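StiE protein (Stigmatella aurantiaca, PDB 6ECX) is a polyketide synthase, of which this domain is an S-adenosylmethionine-binding O-methyltransferase. Local coordinates at residues G107-S121 against R140-P154. Numbering follows the deposited sequence.
Sequences GEQNEHLKLDGYTIS and RIRIFQRDSAKDDFP. With SAM (S-adenosylmethionine), chain B.
Tyr118 OH is gripped side-on by Arg146, whose NE and NH2 both donate to it, at 3.0 Å from NE and 3.1 Å from NH2. The guanidinium stands nearly perpendicular to the ring (88°), while Arg146 CB sits over the ring centre, 3.7 Å from the Tyr118 centroid, in a CH-pi contact. Phe144 and Phe153 meet the same tyrosine obliquely, completing an aromatic cluster.

Asp116 and Arg142 run side by side, and a bend at chi3 (-59°) turns the guanidinium back so that NE reaches OD1 and NH2 reaches OD2 in a two-pronged salt bridge. Both oxygens are met from above the carboxylate plane; OD2 is also bonded to Tyr157. At the other end Arg140 NH2 donates to Leu113 O (3.0 Å), which lies in the plane of the guanidinium, tying down the turn after helix 101-109.

Beyond the strands, Ser148 N gives SAM N1 a nearly straight bond of 2.9 Å and Asp147 OD1 takes one from SAM N6, so this loop reads the adenine edge, with Ile120 packed against the base.

In this Rossmann-like methyltransferase fold, edge strand 141-145 pairs in parallel with strand 114-119, which pairs on its other side with strand 91-94; helix 122-134 makes the crossover and covers Ile141 and Ile143.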
ATOM      1  N   GLY A 107       8.001  13.476   6.431  1.00 46.20           N
ATOM      2  CA  GLY A 107       9.126  14.233   6.965  1.00 44.12           C
ATOM      3  C   GLY A 107       8.949  15.735   6.837  1.00 49.75           C
ATOM      4  O   GLY A 107       9.361  16.499   7.722  1.00 49.25           O
ATOM      5  N   GLU A 108       8.362  16.182   5.721  1.00 53.51           N
ATOM      6  CA  GLU A 108       8.132  17.609   5.502  1.00 56.85           C
ATOM      7  C   GLU A 108       7.113  18.157   6.486  1.00 58.38           C
ATOM      8  O   GLU A 108       7.268  19.271   7.002  1.00 57.45           O
ATOM      9  CB  GLU A 108       7.651  17.850   4.072  1.00 60.15           C
ATOM     10  CG  GLU A 108       8.747  18.030   3.050  1.00 73.90           C
ATOM     11  CD  GLU A 108       8.202  18.233   1.648  1.00 77.58           C
ATOM     12  OE1 GLU A 108       7.149  17.638   1.335  1.00 70.80           O
ATOM     13  OE2 GLU A 108       8.827  18.985   0.868  1.00 85.10           O
ATOM     14  N   GLN A 109       6.065  17.392   6.757  1.00 58.95           N
ATOM     15  CA  GLN A 109       4.967  17.874   7.579  1.00 64.01           C
ATOM     16  C   GLN A 109       5.151  17.596   9.071  1.00 61.72           C
ATOM     17  O   GLN A 109       4.359  18.096   9.878  1.00 56.60           O
ATOM     18  CB  GLN A 109       3.662  17.264   7.067  1.00 62.37           C
ATOM     19  CG  GLN A 109       3.429  17.577   5.580  1.00 63.38           C
ATOM     20  CD  GLN A 109       2.118  17.025   5.034  1.00 64.13           C
ATOM     21  OE1 GLN A 109       1.534  16.090   5.592  1.00 65.76           O
ATOM     22  NE2 GLN A 109       1.643  17.614   3.944  1.00 63.49           N
ATOM     23  N   ASN A 110       6.181  16.841   9.464  1.00 55.41           N
ATOM     24  CA  ASN A 110       6.420  16.501  10.873  1.00 53.53           C
ATOM     25  C   ASN A 110       7.925  16.520  11.105  1.00 49.61           C
ATOM     26  O   ASN A 110       8.603  15.505  10.912  1.00 48.31           O
ATOM     27  CB  ASN A 110       5.824  15.145  11.222  1.00 46.82           C
ATOM     28  CG  ASN A 110       4.391  15.005  10.758  1.00 52.15           C
ATOM     29  OD1 ASN A 110       3.465  15.342  11.491  1.00 57.52           O
ATOM     30  ND2 ASN A 110       4.200  14.515   9.529  1.00 48.94           N
ATOM     31  N   GLU A 111       8.440  17.666  11.541  1.00 50.93           N
ATOM     32  CA  GLU A 111       9.884  17.859  11.547  1.00 54.96           C
ATOM     33  C   GLU A 111      10.595  16.987  12.568  1.00 50.10           C
ATOM     34  O   GLU A 111      11.805  16.793  12.448  1.00 49.99           O
ATOM     35  CB  GLU A 111      10.220  19.327  11.802  1.00 64.44           C
ATOM     36  CG  GLU A 111       9.778  20.250  10.677  1.00 85.29           C
ATOM     37  CD  GLU A 111      10.403  21.634  10.767  1.00 96.30           C
ATOM     38  OE1 GLU A 111      11.651  21.731  10.753  1.00100.39           O
ATOM     39  OE2 GLU A 111       9.642  22.622  10.853  1.00 97.60           O
ATOM     40  N   HIS A 112       9.887  16.463  13.564  1.00 46.88           N
ATOM     41  CA  HIS A 112      10.540  15.640  14.569  1.00 45.44           C
ATOM     42  C   HIS A 112      10.804  14.212  14.093  1.00 48.79           C
ATOM     43  O   HIS A 112      11.615  13.512  14.708  1.00 50.14           O
ATOM     44  CB  HIS A 112       9.677  15.584  15.832  1.00 45.88           C
ATOM     45  CG  HIS A 112       8.343  14.936  15.612  1.00 43.15           C
ATOM     46  ND1 HIS A 112       7.315  15.552  14.927  1.00 46.50           N
ATOM     47  CD2 HIS A 112       7.871  13.724  15.989  1.00 43.68           C
ATOM     48  CE1 HIS A 112       6.265  14.749  14.895  1.00 45.70           C
ATOM     49  NE2 HIS A 112       6.575  13.632  15.532  1.00 47.36           N
ATOM     50  N   LEU A 113      10.133  13.754  13.034  1.00 44.92           N
ATOM     51  CA  LEU A 113      10.211  12.347  12.637  1.00 42.52           C
ATOM     52  C   LEU A 113      11.576  11.994  12.048  1.00 47.01           C
ATOM     53  O   LEU A 113      12.219  12.809  11.383  1.00 45.69           O
ATOM     54  CB  LEU A 113       9.137  12.009  11.594  1.00 44.68           C
ATOM     55  CG  LEU A 113       7.658  12.103  11.967  1.00 44.47           C
ATOM     56  CD1 LEU A 113       6.815  11.781  10.744  1.00 39.81           C
ATOM     57  CD2 LEU A 113       7.328  11.151  13.132  1.00 39.96           C
ATOM     58  N   LYS A 114      11.994  10.749  12.292  1.00 40.19           N
ATOM     59  CA  LYS A 114      13.112  10.091  11.622  1.00 40.99           C
ATOM     60  C   LYS A 114      12.548   8.904  10.849  1.00 44.93           C
ATOM     61  O   LYS A 114      11.809   8.096  11.417  1.00 41.37           O
ATOM     62  CB  LYS A 114      14.161   9.595  12.625  1.00 50.61           C
ATOM     63  CG  LYS A 114      14.688  10.652  13.596  1.00 65.68           C
ATOM     64  CD  LYS A 114      16.002  11.269  13.095  1.00 78.02           C
ATOM     65  CE  LYS A 114      16.596  12.251  14.099  1.00 85.62           C
ATOM     66  NZ  LYS A 114      17.900  12.795  13.635  1.00 95.96           N
ATOM     67  N   LEU A 115      12.891   8.787   9.565  1.00 40.34           N
ATOM     68  CA  LEU A 115      12.236   7.802   8.706  1.00 38.36           C
ATOM     69  C   LEU A 115      13.264   7.073   7.854  1.00 40.99           C
ATOM     70  O   LEU A 115      14.185   7.692   7.318  1.00 43.27           O
ATOM     71  CB  LEU A 115      11.185   8.465   7.793  1.00 36.90           C
ATOM     72  CG  LEU A 115      10.225   9.481   8.450  1.00 36.34           C
ATOM     73  CD1 LEU A 115      10.780  10.919   8.403  1.00 37.15           C
ATOM     74  CD2 LEU A 115       8.893   9.425   7.770  1.00 42.03           C
ATOM     75  N   ASP A 116      13.125   5.751   7.761  1.00 38.52           N
ATOM     76  CA  ASP A 116      13.972   4.932   6.900  1.00 40.18           C
ATOM     77  C   ASP A 116      13.117   4.242   5.851  1.00 41.79           C
ATOM     78  O   ASP A 116      11.975   3.863   6.116  1.00 42.68           O
ATOM     79  CB  ASP A 116      14.737   3.876   7.716  1.00 38.43           C
ATOM     80  CG  ASP A 116      15.709   4.511   8.710  1.00 44.89           C
ATOM     81  OD1 ASP A 116      16.328   5.517   8.320  1.00 45.58           O
ATOM     82  OD2 ASP A 116      15.832   4.035   9.869  1.00 46.59           O
ATOM     83  N   GLY A 117      13.666   4.071   4.658  1.00 42.03           N
ATOM     84  CA  GLY A 117      12.972   3.347   3.601  1.00 39.42           C
ATOM     85  C   GLY A 117      13.845   2.255   3.023  1.00 45.13           C
ATOM     86  O   GLY A 117      15.059   2.427   2.879  1.00 48.24           O
ATOM     87  N   TYR A 118      13.220   1.116   2.710  1.00 42.79           N
ATOM     88  CA  TYR A 118      13.853   0.038   1.952  1.00 42.16           C
ATOM     89  C   TYR A 118      13.143  -0.115   0.615  1.00 44.45           C
ATOM     90  O   TYR A 118      11.909  -0.084   0.552  1.00 49.41           O
ATOM     91  CB  TYR A 118      13.773  -1.322   2.669  1.00 44.45           C
ATOM     92  CG  TYR A 118      14.809  -1.648   3.725  1.00 46.92           C
ATOM     93  CD1 TYR A 118      15.687  -0.693   4.196  1.00 45.84           C
ATOM     94  CD2 TYR A 118      14.880  -2.937   4.271  1.00 48.86           C
ATOM     95  CE1 TYR A 118      16.617  -1.004   5.158  1.00 45.44           C
ATOM     96  CE2 TYR A 118      15.814  -3.254   5.241  1.00 48.98           C
ATOM     97  CZ  TYR A 118      16.686  -2.273   5.674  1.00 51.22           C
ATOM     98  OH  TYR A 118      17.637  -2.554   6.633  1.00 53.88           O
ATOM     99  N   THR A 119      13.918  -0.288  -0.449  1.00 48.15           N
ATOM    100  CA  THR A 119      13.386  -0.741  -1.725  1.00 51.01           C
ATOM    101  C   THR A 119      14.413  -1.665  -2.361  1.00 60.48           C
ATOM    102  O   THR A 119      15.617  -1.493  -2.171  1.00 61.03           O
ATOM    103  CB  THR A 119      13.068   0.433  -2.669  1.00 63.49           C
ATOM    104  OG1 THR A 119      12.619  -0.065  -3.939  1.00 62.93           O
ATOM    105  CG2 THR A 119      14.302   1.296  -2.879  1.00 62.26           C
ATOM    106  N   ILE A 120      13.938  -2.662  -3.115  1.00 57.55           N
ATOM    107  CA  ILE A 120      14.871  -3.557  -3.790  1.00 54.60           C
ATOM    108  C   ILE A 120      15.314  -3.008  -5.134  1.00 61.22           C
ATOM    109  O   ILE A 120      16.275  -3.531  -5.720  1.00 72.20           O
ATOM    110  CB  ILE A 120      14.285  -4.968  -3.995  1.00 66.96           C
ATOM    111  CG1 ILE A 120      12.985  -4.902  -4.794  1.00 73.84           C
ATOM    112  CG2 ILE A 120      14.099  -5.670  -2.661  1.00 73.53           C
ATOM    113  CD1 ILE A 120      12.352  -6.257  -5.018  1.00 81.00           C
ATOM    114  N   SER A 121      14.655  -1.968  -5.640  1.00 62.35           N
ATOM    115  CA  SER A 121      15.042  -1.369  -6.913  1.00 67.82           C
ATOM    116  C   SER A 121      16.185  -0.381  -6.705  1.00 68.09           C
ATOM    117  O   SER A 121      16.029   0.615  -5.984  1.00 63.41           O
ATOM    118  CB  SER A 121      13.843  -0.670  -7.546  1.00 62.17           C
ATOM    119  OG  SER A 121      14.254   0.133  -8.641  1.00 68.27           O
ATOM    120  N   ARG A 140      17.092  13.379   8.220  1.00 41.99           N
ATOM    121  CA  ARG A 140      16.049  12.613   8.867  1.00 37.74           C
ATOM    122  C   ARG A 140      15.555  11.404   8.077  1.00 43.94           C
ATOM    123  O   ARG A 140      14.877  10.557   8.668  1.00 44.09           O
ATOM    124  CB  ARG A 140      14.852  13.514   9.199  1.00 43.58           C
ATOM    125  CG  ARG A 140      15.268  14.780   9.963  1.00 50.20           C
ATOM    126  CD  ARG A 140      14.082  15.421  10.661  1.00 51.92           C
ATOM    127  NE  ARG A 140      13.392  16.368   9.799  1.00 50.75           N
ATOM    128  CZ  ARG A 140      12.171  16.207   9.307  1.00 48.53           C
ATOM    129  NH1 ARG A 140      11.665  17.156   8.527  1.00 50.02           N
ATOM    130  NH2 ARG A 140      11.459  15.109   9.587  1.00 53.77           N
ATOM    131  N   ILE A 141      15.865  11.287   6.782  1.00 45.82           N
ATOM    132  CA  ILE A 141      15.386  10.170   5.966  1.00 38.53           C
ATOM    133  C   ILE A 141      16.589   9.425   5.393  1.00 45.09           C
ATOM    134  O   ILE A 141      17.420  10.023   4.696  1.00 40.35           O
ATOM    135  CB  ILE A 141      14.457  10.645   4.839  1.00 45.13           C
ATOM    136  CG1 ILE A 141      13.266  11.407   5.408  1.00 41.47           C
ATOM    137  CG2 ILE A 141      13.956   9.458   3.977  1.00 41.33           C
ATOM    138  CD1 ILE A 141      12.275  11.824   4.353  1.00 39.49           C
ATOM    139  N   ARG A 142      16.677   8.121   5.660  1.00 43.20           N
ATOM    140  CA  ARG A 142      17.689   7.277   5.027  1.00 47.90           C
ATOM    141  C   ARG A 142      17.011   6.279   4.096  1.00 46.51           C
ATOM    142  O   ARG A 142      15.941   5.741   4.411  1.00 44.86           O
ATOM    143  CB  ARG A 142      18.546   6.526   6.051  1.00 53.84           C
ATOM    144  CG  ARG A 142      19.283   7.401   7.055  1.00 54.91           C
ATOM    145  CD  ARG A 142      20.017   6.524   8.054  1.00 50.15           C
ATOM    146  NE  ARG A 142      19.109   5.635   8.781  1.00 52.19           N
ATOM    147  CZ  ARG A 142      19.529   4.694   9.621  1.00 54.70           C
ATOM    148  NH1 ARG A 142      20.830   4.536   9.817  1.00 58.27           N
ATOM    149  NH2 ARG A 142      18.668   3.925  10.272  1.00 49.49           N
ATOM    150  N   ILE A 143      17.647   6.037   2.954  1.00 48.08           N
ATOM    151  CA  ILE A 143      17.155   5.129   1.924  1.00 52.16           C
ATOM    152  C   ILE A 143      18.164   4.005   1.747  1.00 51.02           C
ATOM    153  O   ILE A 143      19.375   4.248   1.711  1.00 48.97           O
ATOM    154  CB  ILE A 143      16.941   5.857   0.580  1.00 54.94           C
ATOM    155  CG1 ILE A 143      16.029   7.076   0.771  1.00 46.85           C
ATOM    156  CG2 ILE A 143      16.381   4.890  -0.463  1.00 48.36           C
ATOM    157  CD1 ILE A 143      14.589   6.689   1.167  1.00 39.09           C
ATOM    158  N   PHE A 144      17.668   2.775   1.628  1.00 50.25           N
ATOM    159  CA  PHE A 144      18.540   1.629   1.412  1.00 54.70           C
ATOM    160  C   PHE A 144      17.953   0.746   0.328  1.00 51.79           C
ATOM    161  O   PHE A 144      16.742   0.514   0.298  1.00 50.81           O
ATOM    162  CB  PHE A 144      18.717   0.785   2.686  1.00 53.50           C
ATOM    163  CG  PHE A 144      19.230   1.551   3.881  1.00 53.48           C
ATOM    164  CD1 PHE A 144      18.350   2.234   4.723  1.00 46.51           C
ATOM    165  CD2 PHE A 144      20.582   1.545   4.194  1.00 60.27           C
ATOM    166  CE1 PHE A 144      18.816   2.912   5.840  1.00 49.52           C
ATOM    167  CE2 PHE A 144      21.057   2.222   5.310  1.00 60.55           C
ATOM    168  CZ  PHE A 144      20.174   2.905   6.135  1.00 55.21           C
ATOM    169  N   GLN A 145      18.816   0.260  -0.560  1.00 56.61           N
ATOM    170  CA  GLN A 145      18.458  -0.801  -1.495  1.00 54.25           C
ATOM    171  C   GLN A 145      18.651  -2.112  -0.748  1.00 55.21           C
ATOM    172  O   GLN A 145      19.737  -2.690  -0.727  1.00 59.00           O
ATOM    173  CB  GLN A 145      19.311  -0.741  -2.763  1.00 61.78           C
ATOM    174  CG  GLN A 145      18.795  -1.655  -3.877  1.00 62.03           C
ATOM    175  CD  GLN A 145      19.811  -1.855  -4.988  1.00 67.03           C
ATOM    176  OE1 GLN A 145      20.930  -1.348  -4.919  1.00 74.15           O
ATOM    177  NE2 GLN A 145      19.425  -2.593  -6.019  1.00 67.84           N
ATOM    178  N   ARG A 146      17.585  -2.579  -0.096  1.00 54.94           N
ATOM    179  CA  ARG A 146      17.653  -3.774   0.729  1.00 60.73           C
ATOM    180  C   ARG A 146      16.324  -4.512   0.633  1.00 60.60           C
ATOM    181  O   ARG A 146      15.303  -3.950   0.226  1.00 54.23           O
ATOM    182  CB  ARG A 146      17.998  -3.442   2.198  1.00 62.75           C
ATOM    183  CG  ARG A 146      19.338  -2.718   2.372  1.00 73.40           C
ATOM    184  CD  ARG A 146      20.184  -3.299   3.479  1.00 76.84           C
ATOM    185  NE  ARG A 146      19.935  -2.631   4.744  1.00 75.43           N
ATOM    186  CZ  ARG A 146      20.838  -1.926   5.415  1.00 66.44           C
ATOM    187  NH1 ARG A 146      22.072  -1.807   4.957  1.00 57.25           N
ATOM    188  NH2 ARG A 146      20.508  -1.356   6.566  1.00 60.82           N
ATOM    189  N   ASP A 147      16.360  -5.792   0.987  1.00 64.61           N
ATOM    190  CA  ASP A 147      15.218  -6.689   0.853  1.00 56.92           C
ATOM    191  C   ASP A 147      14.586  -6.878   2.224  1.00 50.46           C
ATOM    192  O   ASP A 147      15.212  -7.440   3.128  1.00 53.36           O
ATOM    193  CB  ASP A 147      15.659  -8.034   0.263  1.00 65.38           C
ATOM    194  CG  ASP A 147      14.491  -8.990   0.012  1.00 70.85           C
ATOM    195  OD1 ASP A 147      13.465  -8.938   0.733  1.00 65.86           O
ATOM    196  OD2 ASP A 147      14.613  -9.811  -0.924  1.00 74.03           O
ATOM    197  N   SER A 148      13.333  -6.428   2.357  1.00 50.47           N
ATOM    198  CA  SER A 148      12.642  -6.381   3.643  1.00 53.42           C
ATOM    199  C   SER A 148      12.356  -7.763   4.226  1.00 54.42           C
ATOM    200  O   SER A 148      12.036  -7.859   5.415  1.00 57.35           O
ATOM    201  CB  SER A 148      11.337  -5.596   3.490  1.00 52.88           C
ATOM    202  OG  SER A 148      11.588  -4.249   3.119  1.00 49.89           O
ATOM    203  N   ALA A 149      12.439  -8.824   3.427  1.00 54.07           N
ATOM    204  CA  ALA A 149      12.387 -10.183   3.945  1.00 58.85           C
ATOM    205  C   ALA A 149      13.760 -10.760   4.276  1.00 63.34           C
ATOM    206  O   ALA A 149      13.834 -11.757   5.002  1.00 72.22           O
ATOM    207  CB  ALA A 149      11.693 -11.119   2.944  1.00 61.22           C
ATOM    208  N   LYS A 150      14.845 -10.172   3.770  1.00 62.83           N
ATOM    209  CA  LYS A 150      16.177 -10.738   3.971  1.00 62.97           C
ATOM    210  C   LYS A 150      17.093  -9.865   4.814  1.00 64.42           C
ATOM    211  O   LYS A 150      18.050 -10.386   5.390  1.00 67.63           O
ATOM    212  CB  LYS A 150      16.880 -10.987   2.626  1.00 70.45           C
ATOM    213  CG  LYS A 150      16.120 -11.834   1.643  1.00 84.14           C
ATOM    214  CD  LYS A 150      16.929 -11.993   0.355  1.00100.98           C
ATOM    215  CE  LYS A 150      16.271 -12.974  -0.595  1.00107.11           C
ATOM    216  NZ  LYS A 150      14.872 -12.576  -0.908  1.00109.01           N
ATOM    217  N   ASP A 151      16.845  -8.556   4.871  1.00 56.99           N
ATOM    218  CA  ASP A 151      17.709  -7.591   5.548  1.00 56.76           C
ATOM    219  C   ASP A 151      16.961  -6.993   6.731  1.00 59.01           C
ATOM    220  O   ASP A 151      15.888  -6.401   6.554  1.00 57.35           O
ATOM    221  CB  ASP A 151      18.124  -6.469   4.600  1.00 56.01           C
ATOM    222  CG  ASP A 151      19.022  -6.951   3.481  1.00 64.80           C
ATOM    223  OD1 ASP A 151      20.032  -7.632   3.770  1.00 68.09           O
ATOM    224  OD2 ASP A 151      18.708  -6.655   2.304  1.00 62.67           O
ATOM    225  N   ASP A 152      17.542  -7.112   7.924  1.00 46.05           N
ATOM    226  CA  ASP A 152      16.942  -6.491   9.098  1.00 55.74           C
ATOM    227  C   ASP A 152      16.740  -5.000   8.872  1.00 52.60           C
ATOM    228  O   ASP A 152      17.594  -4.320   8.294  1.00 48.94           O
ATOM    229  CB  ASP A 152      17.817  -6.715  10.329  1.00 61.86           C
ATOM    230  CG  ASP A 152      17.562  -8.055  10.982  1.00 75.26           C
ATOM    231  OD1 ASP A 152      16.759  -8.838  10.430  1.00 76.54           O
ATOM    232  OD2 ASP A 152      18.153  -8.322  12.049  1.00 84.09           O
ATOM    233  N   PHE A 153      15.585  -4.500   9.304  1.00 48.92           N
ATOM    234  CA  PHE A 153      15.381  -3.065   9.338  1.00 51.23           C
ATOM    235  C   PHE A 153      16.434  -2.430  10.250  1.00 51.41           C
ATOM    236  O   PHE A 153      16.925  -3.073  11.184  1.00 48.26           O
ATOM    237  CB  PHE A 153      13.965  -2.752   9.820  1.00 42.30           C
ATOM    238  CG  PHE A 153      12.892  -3.314   8.929  1.00 41.79           C
ATOM    239  CD1 PHE A 153      12.983  -3.186   7.545  1.00 48.68           C
ATOM    240  CD2 PHE A 153      11.797  -3.993   9.471  1.00 43.62           C
ATOM    241  CE1 PHE A 153      11.987  -3.710   6.713  1.00 44.53           C
ATOM    242  CE2 PHE A 153      10.810  -4.515   8.650  1.00 43.09           C
ATOM    243  CZ  PHE A 153      10.900  -4.368   7.265  1.00 43.54           C
ATOM    244  N   PRO A 154      16.850  -1.191   9.969  1.00 47.57           N
ATOM    245  CA  PRO A 154      18.030  -0.616  10.626  1.00 53.39           C
ATOM    246  C   PRO A 154      17.701   0.246  11.839  1.00 67.47           C
ATOM    247  O   PRO A 154      18.177   1.379  11.968  1.00 81.90           O
ATOM    248  CB  PRO A 154      18.663   0.214   9.508  1.00 49.98           C
ATOM    249  CG  PRO A 154      17.491   0.706   8.724  1.00 46.21           C
ATOM    250  CD  PRO A 154      16.420  -0.372   8.816  1.00 43.91           C
TER
HETATM  251  N   SAM B1301       4.764   2.133  -1.179  1.00 59.92           N
HETATM  252  CA  SAM B1301       5.097   2.878  -2.387  1.00 68.71           C
HETATM  253  C   SAM B1301       3.920   3.732  -2.839  1.00 81.70           C
HETATM  254  O   SAM B1301       2.813   3.532  -2.346  1.00 85.24           O
HETATM  255  OXT SAM B1301       4.036   4.627  -3.682  1.00 81.46           O
HETATM  256  CB  SAM B1301       5.513   1.923  -3.491  1.00 64.93           C
HETATM  257  CG  SAM B1301       4.543   0.776  -3.738  1.00 64.36           C
HETATM  258  SD  SAM B1301       5.046  -0.162  -5.206  1.00 60.79           S
HETATM  259  CE  SAM B1301       3.438  -0.734  -5.814  1.00 61.22           C
HETATM  260  C5' SAM B1301       5.856  -1.616  -4.490  1.00 41.71           C
HETATM  261  C4' SAM B1301       7.206  -1.285  -3.849  1.00 51.82           C
HETATM  262  O4' SAM B1301       7.694  -2.345  -3.041  1.00 50.78           O
HETATM  263  C3' SAM B1301       8.332  -0.974  -4.830  1.00 63.24           C
HETATM  264  O3' SAM B1301       8.972   0.187  -4.330  1.00 57.42           O
HETATM  265  C2' SAM B1301       9.291  -2.152  -4.711  1.00 60.11           C
HETATM  266  O2' SAM B1301      10.648  -1.824  -4.935  1.00 55.81           O
HETATM  267  C1' SAM B1301       9.081  -2.536  -3.254  1.00 53.35           C
HETATM  268  N9  SAM B1301       9.455  -3.916  -2.886  1.00 52.12           N
HETATM  269  C8  SAM B1301       8.974  -5.070  -3.455  1.00 52.72           C
HETATM  270  N7  SAM B1301       9.530  -6.129  -2.813  1.00 48.68           N
HETATM  271  C5  SAM B1301      10.364  -5.675  -1.851  1.00 44.03           C
HETATM  272  C6  SAM B1301      11.169  -6.310  -0.923  1.00 45.29           C
HETATM  273  N6  SAM B1301      11.230  -7.640  -0.864  1.00 54.74           N
HETATM  274  N1  SAM B1301      11.925  -5.561  -0.036  1.00 56.71           N
HETATM  275  C2  SAM B1301      11.872  -4.187  -0.067  1.00 46.87           C
HETATM  276  N3  SAM B1301      11.064  -3.564  -0.995  1.00 48.39           N
HETATM  277  C4  SAM B1301      10.324  -4.284  -1.879  1.00 50.01           C
HETATM  278  O   HOH W   1      16.477   8.130   9.478  1.00 47.14           O